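Local coordinates for cellulose-binding protein (PDB 2X32), which probably binds polyisoprenoid lipids in its YceI-like domain, here holding an octaprenyl diphosphate, and is implicated in plant cell wall breakdown, at residues 119-124 and 131-136; 9-14 and 172-177. All coordinates share one frame; numbering follows the deposited sequence.

How the interactions relate
Both interactions belong to one curled antiparallel sheet that surrounds the octaprenyl chain, and strands 130-142 and 167-177 bring them edge to edge: Val133 N probably donates to Leu174 O and Ile131 N to Tyr176 O. Interaction 1 is a local hairpin contact, nested within the long loop that interaction 2 closes by joining the N-terminal strand to the last one. Each has a buried lipid-facing side and a more exposed outer side. In interaction 1 the inner side is aliphatic and the outer one is rich in amides, whereas interaction 2 sets tyrosine and leucine inside and acidic side chains outside, the latter sharing one arginine.

Interaction 1: 119-124 and 131-136; sequences TQLNVQ and IMVQNQ. With OTP ((2E,6E,10E,14E,18E,22E,26E)-3,7,11,15,19,23,27,31-octamethyldotriaconta-2,6,10,14,18,22,26,30-octaenyl trihydrogen diphosphate), chain C; IMD (imidazole), chain D.
The amides of Asn122 and Gln136 meet on the outer side of the hairpin, their planes 28° apart. Asn122 ND2 donates to Gln136 OE1 at 3.1 Å, a bent bond (139° at the hydrogen) whose donor is tilted from the carbonyl plane; the stronger partner of that nitrogen is Asp99 OD2. The bend of Gln136 at chi2 (65°) turns its CD toward Asn122. Beside it, Gln120 runs the same way with its amide steeply inclined, its OE1 touching Gln136 CG at 3.6 Å and its NE2 hydrogen-bonded to Asp103 OD1. A water lies between Asn122 OD1, Met132 O and Gln134 NE2, accepting from the last. Further along, Gln124 and Met132 lie side by side, Met132 CE touching Gln124 OE1 at 3.2 Å, while Gln124 NE2 is held by Gly97 O. An imidazole, probably from the crystallisation liquor, sits by Gln134 with its N3 directed at Gln134 OE1, a very short bond (2.5 Å) to a residue with two conformers and so doubtful in detail. Asn135 OD1, beside the imidazole C4, accepts from Phe172 N, and Asn135 ND2 reaches Ser137 O and Asp171 OD1; an alanine here would probably leave the Phe172 amide and both of those oxygens without these mates.

Antiparallel backbone bonds pair Asn122 with Gln134 and Gln124 with Met132, with Gln136 N adding one to Gln120 O. The inner side is apolar: Leu121 CD1 meets Val133 CG1 at 4.0 Å, and Val123 CG2 lies 3.8 Å from C3, one of the two methyls that end the octaprenyl chain. Leu121 and Val123 line the tail end of the pocket. The hairpin is flanked by strand 99-109, bonded to the backbone of Leu121 and Val123, and by strand 167-177, bonded to that of Ile131 and Val133.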
ATOM      1  N   THR A 119     -10.642   2.555   6.763  1.00 11.45           N
ATOM      2  CA  THR A 119      -9.549   3.070   7.611  1.00 11.26           C
ATOM      3  C   THR A 119      -9.588   4.580   7.592  1.00 10.70           C
ATOM      4  O   THR A 119     -10.371   5.221   6.882  1.00 11.87           O
ATOM      5  CB  THR A 119      -8.192   2.544   7.157  1.00 12.87           C
ATOM      6  OG1 THR A 119      -7.201   2.733   8.194  1.00 11.66           O
ATOM      7  CG2 THR A 119      -7.733   3.253   5.873  1.00 12.73           C
ATOM      8  N   GLN A 120      -8.712   5.193   8.366  1.00  8.10           N
ATOM      9  CA  GLN A 120      -8.659   6.624   8.470  1.00  5.81           C
ATOM     10  C   GLN A 120      -7.294   7.089   7.941  1.00  4.71           C
ATOM     11  O   GLN A 120      -6.249   6.505   8.302  1.00  5.47           O
ATOM     12  CB  GLN A 120      -8.798   7.021   9.946  1.00  6.14           C
ATOM     13  CG  GLN A 120      -9.003   8.424  10.156  1.00  6.46           C
ATOM     14  CD  GLN A 120      -9.400   8.636  11.649  1.00  9.01           C
ATOM     15  OE1 GLN A 120      -8.542   8.441  12.529  1.00 12.44           O
ATOM     16  NE2 GLN A 120     -10.684   8.886  11.954  1.00  8.28           N
ATOM     17  N   LEU A 121      -7.352   8.080   7.067  1.00  5.00           N
ATOM     18  CA  LEU A 121      -6.158   8.688   6.477  1.00  4.68           C
ATOM     19  C   LEU A 121      -5.948  10.065   7.046  1.00  5.38           C
ATOM     20  O   LEU A 121      -6.898  10.767   7.419  1.00  6.12           O
ATOM     21  CB  LEU A 121      -6.248   8.781   4.964  1.00  5.68           C
ATOM     22  CG  LEU A 121      -6.540   7.442   4.269  1.00  5.37           C
ATOM     23  CD1 LEU A 121      -6.627   7.660   2.709  1.00  7.75           C
ATOM     24  CD2 LEU A 121      -5.524   6.342   4.590  1.00  7.07           C
ATOM     25  N   ASN A 122      -4.662  10.424   7.165  1.00  3.84           N
ATOM     26  CA  ASN A 122      -4.243  11.746   7.499  1.00  3.86           C
ATOM     27  C   ASN A 122      -3.834  12.437   6.202  1.00  5.18           C
ATOM     28  O   ASN A 122      -3.026  11.899   5.439  1.00  4.63           O
ATOM     29  CB  ASN A 122      -3.070  11.732   8.482  1.00  5.49           C
ATOM     30  CG  ASN A 122      -2.748  13.105   8.979  1.00  6.66           C
ATOM     31  OD1 ASN A 122      -2.082  13.906   8.270  1.00  4.64           O
ATOM     32  ND2 ASN A 122      -3.243  13.447  10.205  1.00  9.21           N
ATOM     33  N   VAL A 123      -4.458  13.578   5.927  1.00  3.54           N
ATOM     34  CA  VAL A 123      -4.141  14.374   4.770  1.00  4.76           C
ATOM     35  C   VAL A 123      -3.649  15.731   5.241  1.00  4.96           C
ATOM     36  O   VAL A 123      -4.362  16.429   5.970  1.00  5.77           O
ATOM     37  CB  VAL A 123      -5.361  14.564   3.865  1.00  5.92           C
ATOM     38  CG1 VAL A 123      -4.989  15.473   2.605  1.00  6.98           C
ATOM     39  CG2 VAL A 123      -5.960  13.200   3.452  1.00  7.21           C
ATOM     40  N   GLN A 124      -2.452  16.100   4.845  1.00  5.41           N
ATOM     41  CA  GLN A 124      -1.881  17.383   5.248  1.00  5.82           C
ATOM     42  C   GLN A 124      -1.431  18.147   4.022  1.00  5.01           C
ATOM     43  O   GLN A 124      -0.759  17.578   3.126  1.00  6.10           O
ATOM     44  CB  GLN A 124      -0.713  17.183   6.201  1.00  5.39           C
ATOM     45  CG  GLN A 124      -0.191  18.524   6.755  1.00  5.60           C
ATOM     46  CD  GLN A 124       1.007  18.371   7.708  1.00  4.37           C
ATOM     47  OE1 GLN A 124       1.818  17.444   7.603  1.00  4.39           O
ATOM     48  NE2 GLN A 124       1.119  19.326   8.589  1.00  5.30           N
ATOM     49  N   ILE A 131       0.324  17.750  -1.360  1.00  4.95           N
ATOM     50  CA  ILE A 131      -0.281  17.192  -0.183  1.00  4.30           C
ATOM     51  C   ILE A 131       0.412  15.882   0.181  1.00  4.62           C
ATOM     52  O   ILE A 131       1.032  15.224  -0.665  1.00  4.86           O
ATOM     53  CB  ILE A 131      -1.816  16.997  -0.374  1.00  5.28           C
ATOM     54  CG1 ILE A 131      -2.056  15.898  -1.389  1.00  4.47           C
ATOM     55  CG2 ILE A 131      -2.542  18.329  -0.692  1.00  6.23           C
ATOM     56  CD1 ILE A 131      -3.539  15.560  -1.591  1.00  5.93           C
ATOM     57  N   MET A 132       0.333  15.538   1.458  1.00  4.23           N
ATOM     58  CA  MET A 132       0.889  14.321   2.029  1.00  4.56           C
ATOM     59  C   MET A 132      -0.251  13.489   2.639  1.00  5.05           C
ATOM     60  O   MET A 132      -1.041  14.015   3.469  1.00  4.83           O
ATOM     61  CB  MET A 132       1.956  14.659   3.077  1.00  6.31           C
ATOM     62  CG  MET A 132       2.590  13.425   3.700  1.00  6.17           C
ATOM     63  SD  MET A 132       3.833  13.843   4.962  1.00  7.63           S
ATOM     64  CE  MET A 132       2.923  14.883   6.084  1.00  6.37           C
ATOM     65  N   VAL A 133      -0.313  12.221   2.247  1.00  4.27           N
ATOM     66  CA  VAL A 133      -1.355  11.308   2.698  1.00  3.59           C
ATOM     67  C   VAL A 133      -0.737  10.091   3.332  1.00  5.58           C
ATOM     68  O   VAL A 133       0.122   9.439   2.754  1.00  5.49           O
ATOM     69  CB  VAL A 133      -2.288  10.861   1.532  1.00  4.41           C
ATOM     70  CG1 VAL A 133      -3.465  10.032   2.042  1.00  5.77           C
ATOM     71  CG2 VAL A 133      -2.798  12.101   0.766  1.00  4.68           C
ATOM     72  N   GLN A 134      -1.191   9.783   4.532  1.00  3.74           N
ATOM     73  CA  GLN A 134      -0.636   8.623   5.215  0.50  4.26           C
ATOM     74  C   GLN A 134      -1.685   7.930   6.068  1.00  4.98           C
ATOM     75  O   GLN A 134      -2.720   8.507   6.407  1.00  5.50           O
ATOM     76  CB  GLN A 134       0.616   9.065   5.985  0.50  4.11           C
ATOM     77  CG  GLN A 134       0.315  10.066   7.136  0.50  3.45           C
ATOM     78  CD  GLN A 134       1.549  10.607   7.749  0.50  2.84           C
ATOM     79  OE1 GLN A 134       2.457   9.849   8.136  0.50  2.82           O
ATOM     80  NE2 GLN A 134       1.627  11.936   7.820  0.50  2.00           N
ATOM     81  N   ASN A 135      -1.445   6.675   6.381  1.00  4.72           N
ATOM     82  CA  ASN A 135      -2.360   5.979   7.294  1.00  4.34           C
ATOM     83  C   ASN A 135      -2.273   6.614   8.668  1.00  4.22           C
ATOM     84  O   ASN A 135      -1.168   6.781   9.251  1.00  4.90           O
ATOM     85  CB  ASN A 135      -2.086   4.473   7.366  1.00  4.36           C
ATOM     86  CG  ASN A 135      -0.631   4.135   7.709  1.00  6.28           C
ATOM     87  OD1 ASN A 135       0.291   4.513   6.959  1.00  6.37           O
ATOM     88  ND2 ASN A 135      -0.424   3.362   8.775  1.00  6.57           N
ATOM     89  N   GLN A 136      -3.428   6.970   9.214  1.00  3.57           N
ATOM     90  CA  GLN A 136      -3.452   7.639  10.504  1.00  2.76           C
ATOM     91  C   GLN A 136      -3.105   6.716  11.599  1.00  7.07           C
ATOM     92  O   GLN A 136      -2.554   7.139  12.613  1.00  8.56           O
ATOM     93  CB  GLN A 136      -4.827   8.261  10.739  1.00  3.40           C
ATOM     94  CG  GLN A 136      -4.998   8.853  12.171  1.00  5.23           C
ATOM     95  CD  GLN A 136      -4.095  10.023  12.498  1.00  5.23           C
ATOM     96  OE1 GLN A 136      -3.532  10.660  11.606  1.00  5.38           O
ATOM     97  NE2 GLN A 136      -3.925  10.302  13.791  1.00  3.51           N
TER
HETATM   98  O7  OTP C1174      14.203 -17.494   8.269  0.50 32.14           O
HETATM   99  P2  OTP C1174      14.767 -17.703   6.888  0.50 29.91           P
HETATM  100  O5  OTP C1174      15.140 -19.150   6.616  0.50 31.96           O
HETATM  101  O6  OTP C1174      15.814 -16.701   6.482  0.50 29.44           O
HETATM  102  O4  OTP C1174      13.465 -17.463   5.902  1.00 32.65           O
HETATM  103  P1  OTP C1174      13.233 -16.237   4.877  1.00 31.70           P
HETATM  104  O2  OTP C1174      12.775 -15.079   5.742  1.00 33.32           O
HETATM  105  O3  OTP C1174      14.293 -16.093   3.803  1.00 37.61           O
HETATM  106  O1  OTP C1174      11.868 -16.545   4.063  1.00 30.72           O
HETATM  107  C40 OTP C1174      10.631 -16.478   4.801  1.00 23.59           C
HETATM  108  C39 OTP C1174       9.711 -15.401   4.212  1.00 20.06           C
HETATM  109  C37 OTP C1174       9.076 -14.508   4.947  1.00 16.74           C
HETATM  110  C38 OTP C1174       9.161 -14.336   6.469  1.00 17.55           C
HETATM  111  C36 OTP C1174       8.140 -13.513   4.267  1.00 17.38           C
HETATM  112  C35 OTP C1174       6.674 -13.769   4.500  1.00 18.06           C
HETATM  113  C34 OTP C1174       5.813 -12.661   3.863  1.00 17.41           C
HETATM  114  C32 OTP C1174       4.662 -12.189   4.356  1.00 13.20           C
HETATM  115  C33 OTP C1174       4.118 -12.627   5.673  1.00 14.32           C
HETATM  116  C31 OTP C1174       3.997 -11.029   3.600  1.00 13.34           C
HETATM  117  C30 OTP C1174       2.571 -11.207   3.144  1.00 13.68           C
HETATM  118  C29 OTP C1174       2.012  -9.938   2.509  1.00 11.86           C
HETATM  119  C27 OTP C1174       0.756  -9.524   2.635  1.00 10.61           C
HETATM  120  C28 OTP C1174      -0.354 -10.305   3.333  1.00 13.01           C
HETATM  121  C26 OTP C1174       0.321  -8.174   2.109  1.00 10.32           C
HETATM  122  C25 OTP C1174       1.398  -7.295   1.508  1.00  8.88           C
HETATM  123  C24 OTP C1174       1.014  -5.811   1.386  1.00  9.27           C
HETATM  124  C22 OTP C1174       0.611  -5.192   0.278  1.00  8.65           C
HETATM  125  C23 OTP C1174       0.586  -5.791  -1.106  1.00 10.54           C
HETATM  126  C21 OTP C1174       0.208  -3.750   0.389  1.00  8.95           C
HETATM  127  C20 OTP C1174      -1.315  -3.521   0.199  1.00 12.14           C
HETATM  128  C19 OTP C1174      -1.729  -2.050   0.253  1.00  9.21           C
HETATM  129  C17 OTP C1174      -2.338  -1.439   1.269  1.00  8.99           C
HETATM  130  C18 OTP C1174      -2.901  -2.093   2.481  1.00 11.92           C
HETATM  131  C16 OTP C1174      -2.497   0.073   1.212  1.00  8.54           C
HETATM  132  C15 OTP C1174      -3.932   0.511   1.251  1.00  7.86           C
HETATM  133  C14 OTP C1174      -4.084   1.954   0.840  1.00  8.57           C
HETATM  134  C12 OTP C1174      -4.991   2.819   1.360  1.00  8.65           C
HETATM  135  C13 OTP C1174      -5.934   2.421   2.493  1.00 13.39           C
HETATM  136  C11 OTP C1174      -5.124   4.226   0.874  1.00  7.24           C
HETATM  137  C10 OTP C1174      -4.109   4.730  -0.072  1.00  8.19           C
HETATM  138  C9  OTP C1174      -4.123   6.236  -0.341  1.00  8.40           C
HETATM  139  C7  OTP C1174      -4.581   6.852  -1.443  1.00  7.54           C
HETATM  140  C8  OTP C1174      -5.062   6.172  -2.709  1.00  7.25           C
HETATM  141  C6  OTP C1174      -4.576   8.363  -1.458  1.00  6.38           C
HETATM  142  C5  OTP C1174      -5.911   8.990  -1.105  1.00  8.10           C
HETATM  143  C4  OTP C1174      -5.901  10.486  -1.224  1.00  9.13           C
HETATM  144  C2  OTP C1174      -6.565  11.293  -0.391  1.00  8.20           C
HETATM  145  C3  OTP C1174      -7.432  10.925   0.762  1.00 11.22           C
HETATM  146  C1  OTP C1174      -6.488  12.772  -0.646  1.00  8.78           C
HETATM  147  N1  IMD D1175       4.201   5.698   8.671  1.00 31.15           N
HETATM  148  C2  IMD D1175       4.140   7.060   8.589  1.00 28.15           C
HETATM  149  N3  IMD D1175       2.826   7.417   8.655  1.00 25.93           N
HETATM  150  C4  IMD D1175       2.038   6.319   8.774  1.00 27.28           C
HETATM  151  C5  IMD D1175       2.915   5.235   8.775  1.00 29.25           C
HETATM  152  O   HOH W   1      -0.324  13.404   6.187  1.00  5.37           O

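Interaction 2: 9-14 and 172-177. With OTP ((2E,6E,10E,14E,18E,22E,26E)-3,7,11,15,19,23,27,31-octamethyldotriaconta-2,6,10,14,18,22,26,30-octaenyl trihydrogen diphosphate), chain C.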
ATOM      1  N   TYR A   9      -4.302  15.701  -9.278  1.00  5.53           N
ATOM      2  CA  TYR A   9      -3.011  15.420  -8.636  1.00  6.33           C
ATOM      3  C   TYR A   9      -2.328  14.235  -9.278  1.00  6.96           C
ATOM      4  O   TYR A   9      -2.974  13.300  -9.718  1.00  6.11           O
ATOM      5  CB  TYR A   9      -3.089  15.144  -7.129  1.00  7.00           C
ATOM      6  CG  TYR A   9      -3.641  16.270  -6.298  1.00  6.75           C
ATOM      7  CD1 TYR A   9      -2.820  17.126  -5.598  1.00  9.01           C
ATOM      8  CD2 TYR A   9      -5.023  16.457  -6.210  1.00  8.34           C
ATOM      9  CE1 TYR A   9      -3.390  18.192  -4.860  1.00 10.09           C
ATOM     10  CE2 TYR A   9      -5.552  17.477  -5.521  1.00 10.12           C
ATOM     11  CZ  TYR A   9      -4.759  18.313  -4.832  1.00  7.23           C
ATOM     12  OH  TYR A   9      -5.436  19.329  -4.121  1.00 12.95           O
ATOM     13  N   SER A  10      -0.991  14.250  -9.239  1.00  7.00           N
ATOM     14  CA  SER A  10      -0.190  13.106  -9.637  0.50  5.91           C
ATOM     15  C   SER A  10       0.662  12.630  -8.463  1.00  5.25           C
ATOM     16  O   SER A  10       1.163  13.446  -7.684  1.00  5.87           O
ATOM     17  CB  SER A  10       0.713  13.477 -10.797  0.50  7.03           C
ATOM     18  OG  SER A  10      -0.030  13.707 -11.988  0.50  8.38           O
ATOM     19  N   LEU A  11       0.829  11.329  -8.337  1.00  4.51           N
ATOM     20  CA  LEU A  11       1.749  10.800  -7.316  1.00  4.89           C
ATOM     21  C   LEU A  11       3.218  11.169  -7.625  1.00  6.76           C
ATOM     22  O   LEU A  11       3.710  10.977  -8.735  1.00  7.73           O
ATOM     23  CB  LEU A  11       1.624   9.279  -7.128  1.00  6.07           C
ATOM     24  CG  LEU A  11       2.380   8.746  -5.894  1.00  5.52           C
ATOM     25  CD1 LEU A  11       1.573   8.952  -4.643  1.00  5.41           C
ATOM     26  CD2 LEU A  11       2.709   7.207  -6.068  1.00  7.30           C
ATOM     27  N   ASP A  12       3.905  11.710  -6.615  1.00  4.53           N
ATOM     28  CA  ASP A  12       5.357  11.864  -6.643  1.00  4.37           C
ATOM     29  C   ASP A  12       5.919  10.504  -6.235  1.00  6.64           C
ATOM     30  O   ASP A  12       6.053  10.186  -5.088  1.00  6.16           O
ATOM     31  CB  ASP A  12       5.774  12.946  -5.636  1.00  5.66           C
ATOM     32  CG  ASP A  12       7.295  13.202  -5.596  1.00  8.09           C
ATOM     33  OD1 ASP A  12       8.088  12.357  -6.098  1.00  8.67           O
ATOM     34  OD2 ASP A  12       7.703  14.249  -5.054  1.00  8.36           O
ATOM     35  N   ALA A  13       6.270   9.727  -7.249  1.00  7.01           N
ATOM     36  CA  ALA A  13       6.622   8.332  -7.023  1.00  7.82           C
ATOM     37  C   ALA A  13       7.928   8.211  -6.291  1.00  9.20           C
ATOM     38  O   ALA A  13       8.148   7.307  -5.483  1.00 10.67           O
ATOM     39  CB  ALA A  13       6.758   7.627  -8.370  1.00  8.80           C
ATOM     40  N   THR A  14       8.836   9.120  -6.545  1.00 10.27           N
ATOM     41  CA  THR A  14      10.145   9.031  -5.859  0.50 10.09           C
ATOM     42  C   THR A  14      10.046   9.302  -4.361  1.00 10.21           C
ATOM     43  O   THR A  14      10.672   8.575  -3.520  1.00 12.16           O
ATOM     44  CB  THR A  14      11.199   9.952  -6.468  0.50 10.27           C
ATOM     45  OG1 THR A  14      10.893  11.327  -6.203  0.50 14.42           O
ATOM     46  CG2 THR A  14      11.312   9.696  -7.913  0.50  7.56           C
ATOM     47  N   PHE A 172       2.326   3.750   4.933  1.00  5.34           N
ATOM     48  CA  PHE A 172       2.661   4.482   3.715  1.00  5.14           C
ATOM     49  C   PHE A 172       2.694   5.954   3.968  1.00  4.58           C
ATOM     50  O   PHE A 172       1.976   6.471   4.837  1.00  6.21           O
ATOM     51  CB  PHE A 172       1.729   4.134   2.547  1.00  4.36           C
ATOM     52  CG  PHE A 172       0.237   4.257   2.851  1.00  3.79           C
ATOM     53  CD1 PHE A 172      -0.425   5.496   2.792  1.00  4.92           C
ATOM     54  CD2 PHE A 172      -0.499   3.151   3.231  1.00  6.24           C
ATOM     55  CE1 PHE A 172      -1.756   5.593   3.102  1.00  6.27           C
ATOM     56  CE2 PHE A 172      -1.834   3.285   3.544  1.00  7.04           C
ATOM     57  CZ  PHE A 172      -2.441   4.498   3.447  1.00  6.48           C
ATOM     58  N   VAL A 173       3.517   6.650   3.219  1.00  5.62           N
ATOM     59  CA  VAL A 173       3.507   8.131   3.123  1.00  5.16           C
ATOM     60  C   VAL A 173       3.508   8.432   1.628  1.00  4.96           C
ATOM     61  O   VAL A 173       4.464   8.106   0.905  1.00  5.59           O
ATOM     62  CB  VAL A 173       4.685   8.769   3.817  1.00  5.47           C
ATOM     63  CG1 VAL A 173       4.622  10.308   3.643  1.00  6.53           C
ATOM     64  CG2 VAL A 173       4.720   8.354   5.331  1.00  8.61           C
ATOM     65  N   LEU A 174       2.431   9.051   1.157  1.00  5.33           N
ATOM     66  CA  LEU A 174       2.221   9.335  -0.259  1.00  5.22           C
ATOM     67  C   LEU A 174       2.233  10.839  -0.460  1.00  5.39           C
ATOM     68  O   LEU A 174       1.591  11.570   0.327  1.00  6.69           O
ATOM     69  CB  LEU A 174       0.890   8.780  -0.715  1.00  5.26           C
ATOM     70  CG  LEU A 174       0.698   7.295  -0.444  1.00  3.85           C
ATOM     71  CD1 LEU A 174      -0.701   6.887  -0.827  1.00  6.00           C
ATOM     72  CD2 LEU A 174       1.723   6.349  -1.096  1.00  4.46           C
ATOM     73  N   PHE A 175       2.932  11.306  -1.480  1.00  4.21           N
ATOM     74  CA  PHE A 175       2.929  12.724  -1.804  1.00  4.36           C
ATOM     75  C   PHE A 175       2.271  12.908  -3.126  1.00  4.55           C
ATOM     76  O   PHE A 175       2.625  12.221  -4.101  1.00  4.45           O
ATOM     77  CB  PHE A 175       4.376  13.214  -1.859  1.00  4.84           C
ATOM     78  CG  PHE A 175       5.066  13.174  -0.527  1.00  4.06           C
ATOM     79  CD1 PHE A 175       4.994  14.255   0.362  1.00  6.59           C
ATOM     80  CD2 PHE A 175       5.781  12.057  -0.124  1.00  5.52           C
ATOM     81  CE1 PHE A 175       5.600  14.196   1.614  1.00  6.24           C
ATOM     82  CE2 PHE A 175       6.393  12.019   1.134  1.00  5.95           C
ATOM     83  CZ  PHE A 175       6.292  13.059   1.985  1.00  6.31           C
ATOM     84  N   TYR A 176       1.246  13.756  -3.167  1.00  4.39           N
ATOM     85  CA  TYR A 176       0.522  14.045  -4.397  1.00  4.94           C
ATOM     86  C   TYR A 176       0.690  15.522  -4.730  1.00  5.90           C
ATOM     87  O   TYR A 176       0.669  16.384  -3.841  1.00  5.63           O
ATOM     88  CB  TYR A 176      -0.985  13.682  -4.256  1.00  5.73           C
ATOM     89  CG  TYR A 176      -1.321  12.234  -4.268  1.00  5.44           C
ATOM     90  CD1 TYR A 176      -1.541  11.552  -5.431  1.00  4.35           C
ATOM     91  CD2 TYR A 176      -1.414  11.506  -3.089  1.00  6.08           C
ATOM     92  CE1 TYR A 176      -1.893  10.202  -5.459  1.00  5.34           C
ATOM     93  CE2 TYR A 176      -1.727  10.169  -3.105  1.00  5.94           C
ATOM     94  CZ  TYR A 176      -1.951   9.507  -4.291  1.00  5.71           C
ATOM     95  OH  TYR A 176      -2.277   8.169  -4.340  1.00  8.44           O
ATOM     96  N   GLU A 177       0.842  15.838  -6.014  1.00  6.51           N
ATOM     97  CA  GLU A 177       1.155  17.165  -6.481  1.00  8.45           C
ATOM     98  C   GLU A 177       0.250  17.547  -7.629  1.00  9.29           C
ATOM     99  O   GLU A 177       0.124  16.774  -8.546  1.00  7.70           O
ATOM    100  CB  GLU A 177       2.558  17.111  -7.066  1.00 10.50           C
ATOM    101  CG  GLU A 177       3.555  17.192  -6.082  1.00 16.78           C
ATOM    102  CD  GLU A 177       4.098  18.617  -5.884  1.00 15.65           C
ATOM    103  OE1 GLU A 177       3.502  19.624  -6.334  1.00 23.20           O
ATOM    104  OE2 GLU A 177       5.082  18.694  -5.212  1.00 18.36           O
TER
HETATM  105  O7  OTP C1174      14.203 -17.494   8.269  0.50 32.14           O
HETATM  106  P2  OTP C1174      14.767 -17.703   6.888  0.50 29.91           P
HETATM  107  O5  OTP C1174      15.140 -19.150   6.616  0.50 31.96           O
HETATM  108  O6  OTP C1174      15.814 -16.701   6.482  0.50 29.44           O
HETATM  109  O4  OTP C1174      13.465 -17.463   5.902  1.00 32.65           O
HETATM  110  P1  OTP C1174      13.233 -16.237   4.877  1.00 31.70           P
HETATM  111  O2  OTP C1174      12.775 -15.079   5.742  1.00 33.32           O
HETATM  112  O3  OTP C1174      14.293 -16.093   3.803  1.00 37.61           O
HETATM  113  O1  OTP C1174      11.868 -16.545   4.063  1.00 30.72           O
HETATM  114  C40 OTP C1174      10.631 -16.478   4.801  1.00 23.59           C
HETATM  115  C39 OTP C1174       9.711 -15.401   4.212  1.00 20.06           C
HETATM  116  C37 OTP C1174       9.076 -14.508   4.947  1.00 16.74           C
HETATM  117  C38 OTP C1174       9.161 -14.336   6.469  1.00 17.55           C
HETATM  118  C36 OTP C1174       8.140 -13.513   4.267  1.00 17.38           C
HETATM  119  C35 OTP C1174       6.674 -13.769   4.500  1.00 18.06           C
HETATM  120  C34 OTP C1174       5.813 -12.661   3.863  1.00 17.41           C
HETATM  121  C32 OTP C1174       4.662 -12.189   4.356  1.00 13.20           C
HETATM  122  C33 OTP C1174       4.118 -12.627   5.673  1.00 14.32           C
HETATM  123  C31 OTP C1174       3.997 -11.029   3.600  1.00 13.34           C
HETATM  124  C30 OTP C1174       2.571 -11.207   3.144  1.00 13.68           C
HETATM  125  C29 OTP C1174       2.012  -9.938   2.509  1.00 11.86           C
HETATM  126  C27 OTP C1174       0.756  -9.524   2.635  1.00 10.61           C
HETATM  127  C28 OTP C1174      -0.354 -10.305   3.333  1.00 13.01           C
HETATM  128  C26 OTP C1174       0.321  -8.174   2.109  1.00 10.32           C
HETATM  129  C25 OTP C1174       1.398  -7.295   1.508  1.00  8.88           C
HETATM  130  C24 OTP C1174       1.014  -5.811   1.386  1.00  9.27           C
HETATM  131  C22 OTP C1174       0.611  -5.192   0.278  1.00  8.65           C
HETATM  132  C23 OTP C1174       0.586  -5.791  -1.106  1.00 10.54           C
HETATM  133  C21 OTP C1174       0.208  -3.750   0.389  1.00  8.95           C
HETATM  134  C20 OTP C1174      -1.315  -3.521   0.199  1.00 12.14           C
HETATM  135  C19 OTP C1174      -1.729  -2.050   0.253  1.00  9.21           C
HETATM  136  C17 OTP C1174      -2.338  -1.439   1.269  1.00  8.99           C
HETATM  137  C18 OTP C1174      -2.901  -2.093   2.481  1.00 11.92           C
HETATM  138  C16 OTP C1174      -2.497   0.073   1.212  1.00  8.54           C
HETATM  139  C15 OTP C1174      -3.932   0.511   1.251  1.00  7.86           C
HETATM  140  C14 OTP C1174      -4.084   1.954   0.840  1.00  8.57           C
HETATM  141  C12 OTP C1174      -4.991   2.819   1.360  1.00  8.65           C
HETATM  142  C13 OTP C1174      -5.934   2.421   2.493  1.00 13.39           C
HETATM  143  C11 OTP C1174      -5.124   4.226   0.874  1.00  7.24           C
HETATM  144  C10 OTP C1174      -4.109   4.730  -0.072  1.00  8.19           C
HETATM  145  C9  OTP C1174      -4.123   6.236  -0.341  1.00  8.40           C
HETATM  146  C7  OTP C1174      -4.581   6.852  -1.443  1.00  7.54           C
HETATM  147  C8  OTP C1174      -5.062   6.172  -2.709  1.00  7.25           C
HETATM  148  C6  OTP C1174      -4.576   8.363  -1.458  1.00  6.38           C
HETATM  149  C5  OTP C1174      -5.911   8.990  -1.105  1.00  8.10           C
HETATM  150  C4  OTP C1174      -5.901  10.486  -1.224  1.00  9.13           C
HETATM  151  C2  OTP C1174      -6.565  11.293  -0.391  1.00  8.20           C
HETATM  152  C3  OTP C1174      -7.432  10.925   0.762  1.00 11.22           C
HETATM  153  C1  OTP C1174      -6.488  12.772  -0.646  1.00  8.78           C
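Leu11 lays its CD1 methyl over one face of the Tyr176 ring, a CH-pi contact 3.8 Å from the ring centroid and 17° off its normal, displaced somewhat toward the rim. Chi1 (-169°) sets the leucine CG anti to the backbone N, near Phe175 O, and chi2 (81°) then turns CD1 onto the ring; the same methyl also meets Phe175 O at 3.5 Å and Leu174 CB. At the base of the Tyr176 side chain, its CB packs on Tyr9 CB at 3.8 Å, while the edge of the Tyr9 ring has Glu177 N in its plane.

Backbone bonds fix this register. Ser10 and Glu177 form a hydrogen-bonded antiparallel pair, Ser10 N reaching Glu177 O at 2.8 Å, and Asp12 N donates to Phe175 O at 2.9 Å. Phe175 O thus has both a donor and the Leu11 methyl upon it.

The next shell holds the side chains in place. Gln48 O bonds Tyr176 OH, steadying a ring whose hydroxyl oxygen lies 3.7 Å from C6 of the octaprenyl chain; Leu174 CD1 comes to 3.5 Å from C9, and Phe172 lines the pocket beyond it. On the outer side, Arg130 makes salt bridges to both Asp12 OD2 and Glu177 OE2, which would probably ease the repulsion between these two carboxylates. Asp12 OD1 accepts from Ala15 N, and Ser16 OG bonds both Asp12 O and Phe175 N.

Farther along strand 7-24, Phe17 bonds to the backbone of Val173. Strand 28-42 flanks the N-terminal strand through Ile41 and Gly39, and strand 130-142 borders strand 167-177, so the contact joins the two chain ends within the wall of the lipid-binding barrel.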